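Local coordinates for cellulose 1,4-beta-cellobiosidase (Thermobifida fusca, PDB 4JJJ), which probably cleaves cellulose to cellobiose as a glycoside hydrolase of family 48, this chain being the (alpha/alpha)6 catalytic domain of a longer protein, at residues 22-27 / 81-86; 56-61 / 226-231; 61-64 / 68-71; 154-159 / 586-591; 501-506 / 623-628. The protein carries 1 engineered substitution. All coordinates share one frame; numbering follows the deposited sequence. Where two conformers were deposited one is given.

Contact 1 (22-27 / 81-86); sequences REFNGL and ETFIIP. With ZN (zinc ion), chain B.
Phe24 and Phe83 each carry CG beside the backbone N and anti to the carbonyl carbon (chi1 -65° and -62°), which turns the two rings towards each other between the hairpin of strands 21-24 and 27-30 and the C-terminal end of helix 71-83. Phe83 leads with one corner: its CZ lies 3.5 Å from Phe24 CB. The rings meet obliquely, their planes at 47° and their centroids 5.2 Å apart. Leu27 approaches Phe83 at the ring edge, with CB 4.0 Å from CE2. On one face of the same ring sits its own neighbour Thr82, whose CG2 is 3.5 Å above the plane. A type I' turn from Phe24 to Leu27, closed by backbone bonds in both directions, brings both apolar side chains to the helix; Val29 and Pro169 add to the cluster. No hydrogen bond crosses the contact. Thr82 OG1 lies 3.8 Å from Leu27 CD1 but bonds to Glu78 O, and Glu81 OE1 binds zinc at 2.1 Å together with two waters and Lys255 NZ. The hairpin is therefore held to the helix end by apolar contact, and the metal site uses a separate side of the helix.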
# COMPACT_ATOMS: atom_id res chain seq x y z
N ARG A 22 -3.50 14.77 -13.56
CA ARG A 22 -4.46 15.88 -13.73
C ARG A 22 -3.93 17.07 -12.96
O ARG A 22 -3.49 16.94 -11.81
CB ARG A 22 -5.84 15.48 -13.26
CG ARG A 22 -6.84 16.62 -13.37
CD ARG A 22 -8.27 16.08 -13.19
NE ARG A 22 -9.27 17.15 -13.29
CZ ARG A 22 -10.53 16.92 -13.65
NH1 ARG A 22 -10.90 15.71 -13.98
NH2 ARG A 22 -11.43 17.93 -13.69
N GLU A 23 -4.01 18.28 -13.57
CA GLU A 23 -3.52 19.47 -12.96
C GLU A 23 -4.72 20.19 -12.37
O GLU A 23 -5.78 20.32 -13.01
CB GLU A 23 -2.92 20.39 -14.04
CG GLU A 23 -2.23 21.55 -13.36
CD GLU A 23 -1.42 22.40 -14.31
OE1 GLU A 23 -0.61 21.85 -15.10
OE2 GLU A 23 -1.58 23.64 -14.18
N PHE A 24 -4.54 20.59 -11.15
CA PHE A 24 -5.49 21.42 -10.37
C PHE A 24 -4.74 22.66 -9.90
O PHE A 24 -3.90 22.63 -8.99
CB PHE A 24 -6.01 20.65 -9.11
CG PHE A 24 -6.81 19.47 -9.41
CD1 PHE A 24 -8.18 19.50 -9.39
CD2 PHE A 24 -6.18 18.20 -9.62
CE1 PHE A 24 -8.93 18.42 -9.67
CE2 PHE A 24 -6.91 17.11 -9.85
CZ PHE A 24 -8.27 17.17 -9.87
N ASN A 25 -5.05 23.80 -10.50
CA ASN A 25 -4.43 25.09 -10.09
C ASN A 25 -2.88 25.10 -9.97
O ASN A 25 -2.34 25.58 -8.99
CB ASN A 25 -5.05 25.51 -8.77
CG ASN A 25 -4.85 26.97 -8.48
OD1 ASN A 25 -4.40 27.73 -9.38
ND2 ASN A 25 -5.18 27.38 -7.24
N GLY A 26 -2.18 24.54 -10.92
CA GLY A 26 -0.73 24.55 -10.87
C GLY A 26 -0.09 23.36 -10.18
O GLY A 26 1.12 23.20 -10.28
N LEU A 27 -0.94 22.52 -9.56
CA LEU A 27 -0.41 21.34 -8.82
C LEU A 27 -0.85 20.10 -9.55
O LEU A 27 -1.86 20.09 -10.19
CB LEU A 27 -0.95 21.28 -7.40
CG LEU A 27 -0.46 22.38 -6.42
CD1 LEU A 27 -1.26 22.34 -5.15
CD2 LEU A 27 1.03 22.34 -6.24
N GLU A 81 -0.15 17.41 0.34
CA GLU A 81 -0.80 18.14 1.45
C GLU A 81 -2.13 18.72 1.06
O GLU A 81 -3.05 18.79 1.89
CB GLU A 81 0.15 19.22 2.00
CG GLU A 81 1.27 18.70 2.80
CD GLU A 81 2.11 19.78 3.44
OE1 GLU A 81 2.09 20.88 2.82
OE2 GLU A 81 2.74 19.52 4.48
N THR A 82 -2.29 19.12 -0.17
CA THR A 82 -3.50 19.72 -0.63
C THR A 82 -4.63 18.77 -0.90
O THR A 82 -5.80 19.05 -0.62
CB THR A 82 -3.24 20.62 -1.89
OG1 THR A 82 -2.23 21.57 -1.58
CG2 THR A 82 -4.43 21.31 -2.38
N PHE A 83 -4.26 17.58 -1.41
CA PHE A 83 -5.26 16.71 -2.03
C PHE A 83 -5.48 15.36 -1.35
O PHE A 83 -6.45 14.73 -1.61
CB PHE A 83 -5.05 16.52 -3.53
CG PHE A 83 -5.15 17.80 -4.29
CD1 PHE A 83 -6.35 18.50 -4.29
CD2 PHE A 83 -4.04 18.29 -4.96
CE1 PHE A 83 -6.45 19.71 -5.02
CE2 PHE A 83 -4.12 19.46 -5.72
CZ PHE A 83 -5.30 20.14 -5.70
N ILE A 84 -4.52 14.86 -0.59
CA ILE A 84 -4.64 13.51 -0.06
C ILE A 84 -4.35 13.35 1.44
O ILE A 84 -4.68 12.32 1.96
CB ILE A 84 -3.85 12.49 -0.89
CG1 ILE A 84 -4.48 11.09 -0.82
CG2 ILE A 84 -2.37 12.50 -0.55
CD1 ILE A 84 -3.90 10.10 -1.83
N ILE A 85 -3.75 14.34 2.09
CA ILE A 85 -3.67 14.36 3.55
C ILE A 85 -4.91 15.16 3.95
O ILE A 85 -4.96 16.33 3.69
CB ILE A 85 -2.40 15.03 4.06
CG1 ILE A 85 -1.18 14.20 3.57
CG2 ILE A 85 -2.48 15.09 5.58
CD1 ILE A 85 0.16 14.67 4.06
N PRO A 86 -5.92 14.54 4.56
CA PRO A 86 -7.14 15.25 4.84
C PRO A 86 -6.90 16.55 5.56
O PRO A 86 -6.17 16.57 6.59
CB PRO A 86 -7.93 14.21 5.69
CG PRO A 86 -7.44 12.85 5.16
CD PRO A 86 -5.96 13.13 5.00
ZN ZN B . 3.58 22.41 2.58
O HOH W 1 4.73 24.22 3.00
O HOH W 2 3.38 22.51 0.61

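Contact 2 (56-61 / 226-231); sequences YLWLEA and DARAVQ
Arg228, the first residue of 226-231 to touch the other helix, uses its aliphatic part: CD stands 4.0 Å from both CE3 and CZ3 of Trp58. The arginine crosses the indole at about a right angle, and a bend at chi3 (-62°) leaves the guanidinium and indole planes 20° apart. The charged end is engaged by other residues, with NH1 bonded to Ser54 OG and the group in a cation-pi contact with Trp420. The Arg228 side chain is about 4 Å from those of Glu51, the predicted proton donor, and Asn224, an engineered residue at the predicted nucleophile position, and about 6 Å from a bound glucose unit. This end of the contact thus borders the probable active site. One residue on, Ala229 gives the closest apolar touch, its CB 3.7 Å from Leu57 CD1; their CA atoms are 6.7 Å apart. Gln231 follows with a looser approach, NE2 at 4.5 Å from Trp58 CZ2, its amide being bonded to Gln427 and Asn328. The two helix segments run almost parallel, 11° apart with axes 9.4 Å from each other, consistent with neighbours in one layer of the (alpha/alpha)6 barrel. Around them, Leu57 also packs on Trp77 and Met80 of helix 71-83, Trp58 on Glu625 of helix 620-637, and Ala229 on Met259 of helix 250-263.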
# COMPACT_ATOMS: atom_id res chain seq x y z
N TYR A 56 5.53 9.69 -6.85
CA TYR A 56 5.69 11.03 -7.42
C TYR A 56 6.80 11.74 -6.67
O TYR A 56 7.72 12.31 -7.26
CB TYR A 56 4.37 11.76 -7.34
CG TYR A 56 4.29 13.19 -7.87
CD1 TYR A 56 5.24 13.75 -8.72
CD2 TYR A 56 3.21 14.00 -7.44
CE1 TYR A 56 5.10 15.10 -9.15
CE2 TYR A 56 3.07 15.32 -7.84
CZ TYR A 56 4.07 15.81 -8.65
OH TYR A 56 3.95 17.20 -8.96
N LEU A 57 6.82 11.60 -5.36
CA LEU A 57 7.93 12.14 -4.53
C LEU A 57 9.22 11.54 -5.02
O LEU A 57 10.25 12.22 -5.21
CB LEU A 57 7.76 11.87 -3.08
CG LEU A 57 6.55 12.50 -2.44
CD1 LEU A 57 6.44 12.04 -1.00
CD2 LEU A 57 6.59 14.06 -2.49
N TRP A 58 9.26 10.18 -5.15
CA TRP A 58 10.47 9.49 -5.52
C TRP A 58 11.04 10.01 -6.84
O TRP A 58 12.27 10.25 -7.01
CB TRP A 58 10.27 7.98 -5.60
CG TRP A 58 11.42 7.12 -5.35
CD1 TRP A 58 12.77 7.43 -5.22
CD2 TRP A 58 11.32 5.70 -5.11
NE1 TRP A 58 13.48 6.30 -4.93
CE2 TRP A 58 12.62 5.21 -4.88
CE3 TRP A 58 10.22 4.81 -5.12
CZ2 TRP A 58 12.89 3.85 -4.62
CZ3 TRP A 58 10.48 3.43 -4.85
CH2 TRP A 58 11.80 2.98 -4.58
N LEU A 59 10.14 10.24 -7.85
CA LEU A 59 10.58 10.69 -9.13
C LEU A 59 11.19 12.09 -9.03
O LEU A 59 12.26 12.33 -9.64
CB LEU A 59 9.37 10.77 -10.03
CG LEU A 59 9.61 11.15 -11.51
CD1 LEU A 59 10.26 10.02 -12.27
CD2 LEU A 59 8.32 11.57 -12.16
N GLU A 60 10.54 12.98 -8.30
CA GLU A 60 11.10 14.32 -8.15
C GLU A 60 12.32 14.38 -7.30
O GLU A 60 13.14 15.27 -7.52
CB GLU A 60 9.98 15.30 -7.68
CG GLU A 60 8.79 15.42 -8.63
CD GLU A 60 9.04 15.98 -9.98
OE1 GLU A 60 10.22 15.98 -10.46
OE2 GLU A 60 8.01 16.35 -10.59
N ALA A 61 12.49 13.41 -6.39
CA ALA A 61 13.73 13.44 -5.59
C ALA A 61 14.90 13.09 -6.49
O ALA A 61 16.01 13.69 -6.42
CB ALA A 61 13.60 12.48 -4.39
N ASP A 226 3.10 5.59 3.04
CA ASP A 226 3.65 6.68 3.87
C ASP A 226 5.09 6.33 4.27
O ASP A 226 5.91 7.22 4.25
CB ASP A 226 2.74 6.98 5.10
CG ASP A 226 1.53 7.75 4.76
OD1 ASP A 226 0.94 7.55 3.69
OD2 ASP A 226 1.03 8.47 5.60
N ALA A 227 5.42 5.07 4.44
CA ALA A 227 6.80 4.70 4.77
C ALA A 227 7.67 4.97 3.56
O ALA A 227 8.82 5.41 3.65
CB ALA A 227 6.90 3.22 5.18
N ARG A 228 7.19 4.63 2.35
CA ARG A 228 7.97 4.96 1.13
C ARG A 228 8.24 6.48 1.02
O ARG A 228 9.29 6.87 0.63
CB ARG A 228 7.19 4.53 -0.11
CG ARG A 228 7.97 4.61 -1.39
CD ARG A 228 7.23 4.12 -2.60
NE ARG A 228 6.85 2.67 -2.52
CZ ARG A 228 5.59 2.22 -2.32
NH1 ARG A 228 4.56 3.02 -2.15
NH2 ARG A 228 5.38 0.94 -2.33
N ALA A 229 7.29 7.34 1.31
CA ALA A 229 7.45 8.80 1.29
C ALA A 229 8.58 9.23 2.25
O ALA A 229 9.44 10.03 1.92
CB ALA A 229 6.17 9.43 1.65
N VAL A 230 8.67 8.63 3.43
CA VAL A 230 9.78 8.85 4.33
C VAL A 230 11.09 8.36 3.77
O VAL A 230 12.06 9.09 3.77
CB VAL A 230 9.54 8.16 5.71
CG1 VAL A 230 10.79 8.25 6.64
CG2 VAL A 230 8.30 8.73 6.41
N GLN A 231 11.14 7.17 3.21
CA GLN A 231 12.29 6.66 2.57
C GLN A 231 12.80 7.58 1.44
O GLN A 231 13.99 7.83 1.32
CB GLN A 231 11.94 5.27 1.97
CG GLN A 231 12.96 4.67 1.13
CD GLN A 231 12.46 3.46 0.36
OE1 GLN A 231 11.29 3.17 0.39
NE2 GLN A 231 13.39 2.73 -0.31

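Contact 3 (61-64 / 68-71); sequences AYYG and GDWK
The Trp70 indole lies flat against Gly64: CA of the glycine sits 3.6 Å above the centroid of the six-membered ring, only 4° off its normal, in a CH-pi contact. Ala61 O comes obliquely to the same ring, 3.6 Å from CZ3. The Tyr63 ring is met differently, with Asp69 OD2 and a water both at its edge and in its plane; the carboxylate is turned 67° against the ring. That water bridges the two residues, 2.6 Å from Tyr63 OH and donating to Asp69 OD2 at 2.8 Å. Having no side chain, Gly64 lets the indole lie directly on its backbone. Gly68 N donates to Gly64 O (2.8 Å) and Gly68, with positive phi, is the first residue to leave the helix, while Asp69 OD1 accepts from Lys71 N (2.9 Å) from above the carboxylate plane and caps the start of helix 71-83. A leucine in place of Trp70 would probably strip the flat cover from Gly64 and leave Gln243 OE1 without the indole N-H that it accepts. The tight turn of this alpha-hairpin combines an aromatic lid on bare backbone with a side-chain cap, and Gln243, whose NE2 bonds Gly64 O, ties lid and backbone together.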
# COMPACT_ATOMS: atom_id res chain seq x y z
N ALA A 61 12.49 13.41 -6.39
CA ALA A 61 13.73 13.44 -5.59
C ALA A 61 14.90 13.09 -6.49
O ALA A 61 16.01 13.69 -6.42
CB ALA A 61 13.60 12.48 -4.39
N TYR A 62 14.77 12.08 -7.34
CA TYR A 62 15.81 11.74 -8.32
C TYR A 62 16.00 12.87 -9.31
O TYR A 62 17.13 13.14 -9.70
CB TYR A 62 15.54 10.44 -9.06
CG TYR A 62 16.23 9.23 -8.42
CD1 TYR A 62 15.50 8.22 -7.84
CD2 TYR A 62 17.58 9.18 -8.43
CE1 TYR A 62 16.12 7.13 -7.27
CE2 TYR A 62 18.23 8.09 -7.82
CZ TYR A 62 17.47 7.04 -7.26
OH TYR A 62 18.04 5.93 -6.58
N TYR A 63 14.97 13.58 -9.69
CA TYR A 63 15.15 14.77 -10.48
C TYR A 63 16.03 15.79 -9.77
O TYR A 63 16.94 16.38 -10.40
CB TYR A 63 13.80 15.38 -10.90
CG TYR A 63 13.97 16.55 -11.89
CD1 TYR A 63 14.27 16.27 -13.22
CD2 TYR A 63 13.95 17.84 -11.43
CE1 TYR A 63 14.42 17.32 -14.11
CE2 TYR A 63 14.11 18.92 -12.31
CZ TYR A 63 14.35 18.63 -13.62
OH TYR A 63 14.61 19.65 -14.59
N GLY A 64 15.80 16.06 -8.50
CA GLY A 64 16.74 16.85 -7.71
C GLY A 64 18.13 16.39 -7.68
O GLY A 64 19.07 17.17 -7.77
N GLY A 68 19.96 19.21 -9.45
CA GLY A 68 19.97 20.17 -8.35
C GLY A 68 18.80 21.05 -8.17
O GLY A 68 18.85 21.95 -7.34
N ASP A 69 17.70 20.83 -8.87
CA ASP A 69 16.48 21.61 -8.74
C ASP A 69 15.51 20.83 -7.87
O ASP A 69 15.02 19.76 -8.29
CB ASP A 69 15.83 21.85 -10.08
CG ASP A 69 14.50 22.61 -9.98
OD1 ASP A 69 14.19 23.18 -8.91
OD2 ASP A 69 13.75 22.66 -11.01
N TRP A 70 15.35 21.33 -6.65
CA TRP A 70 14.43 20.75 -5.67
C TRP A 70 13.01 21.30 -5.70
O TRP A 70 12.17 20.87 -4.88
CB TRP A 70 15.09 20.80 -4.27
CG TRP A 70 16.37 20.05 -4.26
CD1 TRP A 70 17.67 20.54 -4.42
CD2 TRP A 70 16.51 18.64 -4.21
NE1 TRP A 70 18.56 19.54 -4.41
CE2 TRP A 70 17.88 18.34 -4.32
CE3 TRP A 70 15.60 17.58 -4.09
CZ2 TRP A 70 18.35 17.05 -4.30
CZ3 TRP A 70 16.08 16.31 -4.01
CH2 TRP A 70 17.43 16.05 -4.13
N LYS A 71 12.64 22.24 -6.59
CA LYS A 71 11.27 22.81 -6.54
C LYS A 71 10.24 21.77 -6.99
O LYS A 71 9.15 21.73 -6.41
CB LYS A 71 11.12 24.11 -7.38
CG LYS A 71 9.73 24.77 -7.24
CD LYS A 71 9.62 26.09 -8.02
CE LYS A 71 8.22 26.63 -8.24
NZ LYS A 71 7.53 25.99 -9.40
O HOH W 3 14.60 22.08 -13.61

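Contact 4 (154-159 / 586-591); sequences NVYGFG and SIRSFY
Tyr156 and Phe590 make the compact centre of this contact between two long loops. Phe590 drives its edge at one face of the tyrosine ring in a T-shaped pair, CZ 3.7 Å from Tyr156 CE2, with centroids 5.0 Å apart and planes at 83°. Phe590 itself is sandwiched: Val155 CG2 lies over one face, 3.8 Å from CD1, and Arg588 O stands 4.0 Å above the centre of the other. Its CG sits between the backbone N and the carbonyl carbon (chi1 52°), a sterically crowded position that turns the ring towards the 154-159 loop. Beside this pair, Arg588 is extended from CG to NE and brings NE to Tyr156 OH at 2.9 Å, near the guanidinium plane but in a weak, bent bond of 128°. Asp43 OD1 is the stronger partner of the hydroxyl, while its OD2 forms a salt bridge with Arg588 NH2 and Phe584 O holds Arg588 NH1. Tyr156 and Arg588 are buried, whereas the Val155 and Phe590 side, near the zinc site of His46 and Asp153, is partly open to solvent and held mainly by apolar touches. On the far flank of the first loop, Asn154 OD1 accepts from Gly159 N (3.0 Å) and closes the turn locally. A phenylalanine in place of Tyr156 would probably leave Asp43 OD1 and Arg588 NE without the hydroxyl they share. The buried end is thus a small polar network of phenol, guanidinium and carboxylate, in which the arginine would be expected to polarise the hydroxyl, next to a largely aromatic and aliphatic outer part.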
# COMPACT_ATOMS: atom_id res chain seq x y z
N ASN A 154 -13.34 12.20 -10.70
CA ASN A 154 -14.73 12.10 -10.21
C ASN A 154 -15.56 11.19 -11.07
O ASN A 154 -16.72 11.46 -11.37
CB ASN A 154 -15.39 13.50 -10.06
CG ASN A 154 -16.46 13.53 -8.94
OD1 ASN A 154 -16.29 12.93 -7.88
ND2 ASN A 154 -17.54 14.34 -9.14
N VAL A 155 -14.98 10.06 -11.45
CA VAL A 155 -15.72 9.14 -12.27
C VAL A 155 -16.90 8.56 -11.55
O VAL A 155 -17.94 8.33 -12.19
CB VAL A 155 -14.83 8.09 -12.90
CG1 VAL A 155 -14.42 7.10 -11.89
CG2 VAL A 155 -15.53 7.56 -14.08
N TYR A 156 -16.82 8.47 -10.24
CA TYR A 156 -17.93 7.94 -9.45
C TYR A 156 -18.98 9.00 -9.04
O TYR A 156 -20.06 8.62 -8.58
CB TYR A 156 -17.44 7.18 -8.14
CG TYR A 156 -16.88 5.82 -8.39
CD1 TYR A 156 -15.52 5.63 -8.71
CD2 TYR A 156 -17.70 4.69 -8.38
CE1 TYR A 156 -14.97 4.40 -8.95
CE2 TYR A 156 -17.18 3.44 -8.57
CZ TYR A 156 -15.82 3.27 -8.87
OH TYR A 156 -15.30 2.05 -9.08
N GLY A 157 -18.64 10.26 -9.13
CA GLY A 157 -19.60 11.35 -8.85
C GLY A 157 -19.78 11.79 -7.44
O GLY A 157 -20.80 12.47 -7.08
N PHE A 158 -18.91 11.37 -6.50
CA PHE A 158 -19.08 11.73 -5.13
C PHE A 158 -18.77 13.15 -4.79
O PHE A 158 -19.48 13.75 -3.98
CB PHE A 158 -18.31 10.78 -4.20
CG PHE A 158 -18.78 9.35 -4.28
CD1 PHE A 158 -20.06 9.03 -3.80
CD2 PHE A 158 -17.97 8.32 -4.75
CE1 PHE A 158 -20.52 7.76 -3.80
CE2 PHE A 158 -18.43 7.03 -4.75
CZ PHE A 158 -19.73 6.75 -4.30
N GLY A 159 -17.73 13.74 -5.36
CA GLY A 159 -17.32 15.08 -4.94
C GLY A 159 -16.89 15.23 -3.52
O GLY A 159 -16.31 14.29 -2.95
N SER A 586 -22.60 -3.42 -12.77
CA SER A 586 -23.85 -2.71 -12.64
C SER A 586 -23.83 -1.53 -11.67
O SER A 586 -24.66 -0.58 -11.81
CB SER A 586 -25.05 -3.66 -12.35
OG SER A 586 -25.13 -3.94 -10.99
N ILE A 587 -22.87 -1.48 -10.73
CA ILE A 587 -22.72 -0.32 -9.89
C ILE A 587 -21.55 0.57 -10.31
O ILE A 587 -21.18 1.52 -9.59
CB ILE A 587 -22.60 -0.67 -8.40
CG1 ILE A 587 -21.40 -1.57 -8.01
CG2 ILE A 587 -23.82 -1.38 -7.97
CD1 ILE A 587 -21.09 -1.55 -6.55
N ARG A 588 -21.04 0.24 -11.49
CA ARG A 588 -19.98 1.04 -12.17
C ARG A 588 -20.28 1.13 -13.70
O ARG A 588 -19.46 0.85 -14.55
CB ARG A 588 -18.59 0.40 -11.95
CG ARG A 588 -18.20 0.32 -10.48
CD ARG A 588 -16.91 -0.47 -10.37
NE ARG A 588 -16.38 -0.68 -9.02
CZ ARG A 588 -16.87 -1.61 -8.18
NH1 ARG A 588 -17.90 -2.33 -8.46
NH2 ARG A 588 -16.28 -1.83 -6.99
N SER A 589 -21.52 1.56 -14.00
CA SER A 589 -22.04 1.41 -15.35
C SER A 589 -21.34 2.30 -16.35
O SER A 589 -21.39 2.02 -17.53
CB SER A 589 -23.57 1.59 -15.42
OG SER A 589 -23.92 2.90 -15.16
N PHE A 590 -20.67 3.29 -15.84
CA PHE A 590 -19.80 4.14 -16.66
C PHE A 590 -18.73 3.34 -17.44
O PHE A 590 -18.16 3.83 -18.40
CB PHE A 590 -19.15 5.26 -15.84
CG PHE A 590 -18.45 4.79 -14.59
CD1 PHE A 590 -17.21 4.23 -14.61
CD2 PHE A 590 -19.09 4.89 -13.37
CE1 PHE A 590 -16.57 3.75 -13.47
CE2 PHE A 590 -18.45 4.48 -12.23
CZ PHE A 590 -17.26 3.88 -12.27
N TYR A 591 -18.34 2.18 -16.92
CA TYR A 591 -17.38 1.33 -17.58
C TYR A 591 -17.78 0.95 -18.96
O TYR A 591 -16.95 0.70 -19.77
CB TYR A 591 -16.92 0.15 -16.77
CG TYR A 591 -15.65 0.29 -16.01
CD1 TYR A 591 -14.51 0.69 -16.66
CD2 TYR A 591 -15.55 -0.13 -14.71
CE1 TYR A 591 -13.27 0.82 -16.02
CE2 TYR A 591 -14.32 -0.01 -14.03
CZ TYR A 591 -13.18 0.38 -14.73
OH TYR A 591 -11.89 0.42 -14.11

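Contact 5 (501-506 / 623-628); sequences VTAALA and QVEIAT
Ala503 is the point of closest backbone approach, its CA 5.0 Å from that of Ile626. Its methyl presses on the main chain of the facing helix, with CB 3.6 Å from both Glu625 C and Ile626 N, and its flank also receives Ile626 CG1 at 4.0 Å. The small side chain lets the axes of the two segments come within 8.1 Å, crossing at 28° with both helices running in the same general direction. Next along the segment, Ala504 meets the side chain of Glu625: the glutamate lays CG 3.7 Å from Ala504 N and CD 3.9 Å from Ala504 CB. Glu625 starts with CG anti to its own backbone N and then bends sharply at chi2 (95°), which folds the carboxylate alongside Ala504 instead of sending it straight out. Although no hydrogen bond joins the two segments, this buried acid is well supplied with partners: OE1 makes a salt bridge with Lys507, and OE2 bonds Tyr55 OH and Trp420 NE1. These contacts would be expected to stabilise its negative charge. One turn on, Thr628 OG1 donates to Glu625 O (2.8 Å) and also bonds Lys507 NZ, so Lys507, just past the segment on helix 499-516, grips both Glu625 and Thr628 of helix 620-637. In the barrel, helix 499-516 lies with Ala504 against Val419 of helix 416-432, and with Thr502 and Leu505 against helix 519-533. Helix 620-637 turns Val624, Glu625, Ala627 and Thr628 towards helix 50-67, so helix 620-637 lies between helix 499-516 and helix 50-67.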
# COMPACT_ATOMS: atom_id res chain seq x y z
N VAL A 501 7.75 -4.48 -11.52
CA VAL A 501 8.41 -5.54 -10.77
C VAL A 501 9.86 -5.67 -11.28
O VAL A 501 10.77 -5.83 -10.53
CB VAL A 501 7.66 -6.88 -10.95
CG1 VAL A 501 8.52 -8.04 -10.42
CG2 VAL A 501 6.33 -6.79 -10.28
N THR A 502 10.01 -5.61 -12.58
CA THR A 502 11.32 -5.68 -13.22
C THR A 502 12.25 -4.61 -12.67
O THR A 502 13.38 -4.88 -12.32
CB THR A 502 11.21 -5.68 -14.75
OG1 THR A 502 10.43 -6.83 -15.16
CG2 THR A 502 12.59 -5.72 -15.42
N ALA A 503 11.79 -3.38 -12.65
CA ALA A 503 12.64 -2.27 -12.20
C ALA A 503 13.02 -2.41 -10.73
O ALA A 503 14.16 -2.16 -10.38
CB ALA A 503 11.92 -1.00 -12.51
N ALA A 504 12.08 -2.86 -9.89
CA ALA A 504 12.38 -3.04 -8.49
C ALA A 504 13.37 -4.20 -8.32
O ALA A 504 14.26 -4.15 -7.45
CB ALA A 504 11.08 -3.31 -7.72
N LEU A 505 13.26 -5.25 -9.11
CA LEU A 505 14.19 -6.36 -9.05
C LEU A 505 15.59 -5.87 -9.47
O LEU A 505 16.58 -6.14 -8.80
CB LEU A 505 13.70 -7.51 -9.93
CG LEU A 505 14.63 -8.71 -10.02
CD1 LEU A 505 14.93 -9.26 -8.64
CD2 LEU A 505 14.02 -9.73 -10.97
N ALA A 506 15.67 -5.11 -10.55
CA ALA A 506 16.93 -4.58 -11.02
C ALA A 506 17.56 -3.73 -9.90
O ALA A 506 18.79 -3.85 -9.65
CB ALA A 506 16.76 -3.74 -12.21
N GLN A 623 6.08 3.16 -13.97
CA GLN A 623 6.88 4.04 -14.82
C GLN A 623 7.89 4.79 -14.00
O GLN A 623 9.03 5.00 -14.45
CB GLN A 623 5.98 4.97 -15.63
CG GLN A 623 4.98 4.23 -16.56
CD GLN A 623 5.71 3.31 -17.54
OE1 GLN A 623 6.62 3.76 -18.27
NE2 GLN A 623 5.38 2.05 -17.57
N VAL A 624 7.52 5.23 -12.79
CA VAL A 624 8.50 5.85 -11.86
C VAL A 624 9.53 4.82 -11.45
O VAL A 624 10.73 5.06 -11.45
CB VAL A 624 7.77 6.49 -10.67
CG1 VAL A 624 8.80 6.93 -9.67
CG2 VAL A 624 6.88 7.64 -11.08
N GLU A 625 9.11 3.59 -11.14
CA GLU A 625 10.02 2.54 -10.69
C GLU A 625 11.13 2.40 -11.71
O GLU A 625 12.32 2.39 -11.42
CB GLU A 625 9.25 1.21 -10.48
CG GLU A 625 10.01 0.25 -9.65
CD GLU A 625 9.63 0.31 -8.19
OE1 GLU A 625 10.43 0.74 -7.37
OE2 GLU A 625 8.48 -0.02 -7.79
N ILE A 626 10.73 2.38 -12.99
CA ILE A 626 11.69 2.31 -14.08
C ILE A 626 12.68 3.52 -14.07
O ILE A 626 13.90 3.34 -14.22
CB ILE A 626 11.00 2.15 -15.47
CG1 ILE A 626 10.19 0.86 -15.54
CG2 ILE A 626 12.02 2.21 -16.56
CD1 ILE A 626 9.19 0.91 -16.72
N ALA A 627 12.12 4.71 -14.08
CA ALA A 627 12.95 5.92 -14.01
C ALA A 627 13.95 5.80 -12.88
O ALA A 627 15.09 6.13 -13.06
CB ALA A 627 12.11 7.15 -13.82
N THR A 628 13.50 5.41 -11.70
CA THR A 628 14.39 5.32 -10.51
C THR A 628 15.45 4.23 -10.73
O THR A 628 16.57 4.40 -10.21
CB THR A 628 13.65 5.12 -9.21
OG1 THR A 628 13.09 3.77 -9.09
CG2 THR A 628 12.64 6.22 -9.03

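Contacts 2 and 5 are buried helix pairs and touch each other, Trp58 and Leu59 of one packing on Glu625, Ala627, Val624 and Thr628 of the other. Contact 3 shares Ala61 and helix 50-67 with contact 2 but lies further from the centre of the chain, where the helix turns into helix 71-83; contact 1 takes up the far end of that helix. Contacts 1 and 4 are only partly buried, a hairpin on a helix end and two joined loops. Small residues allow close approach in contacts 3 and 5, larger side chains fill the wider gap of contact 2, aromatics dominate contacts 1 and 4, and hydrogen bonds cross only in contacts 3 and, weakly, 4.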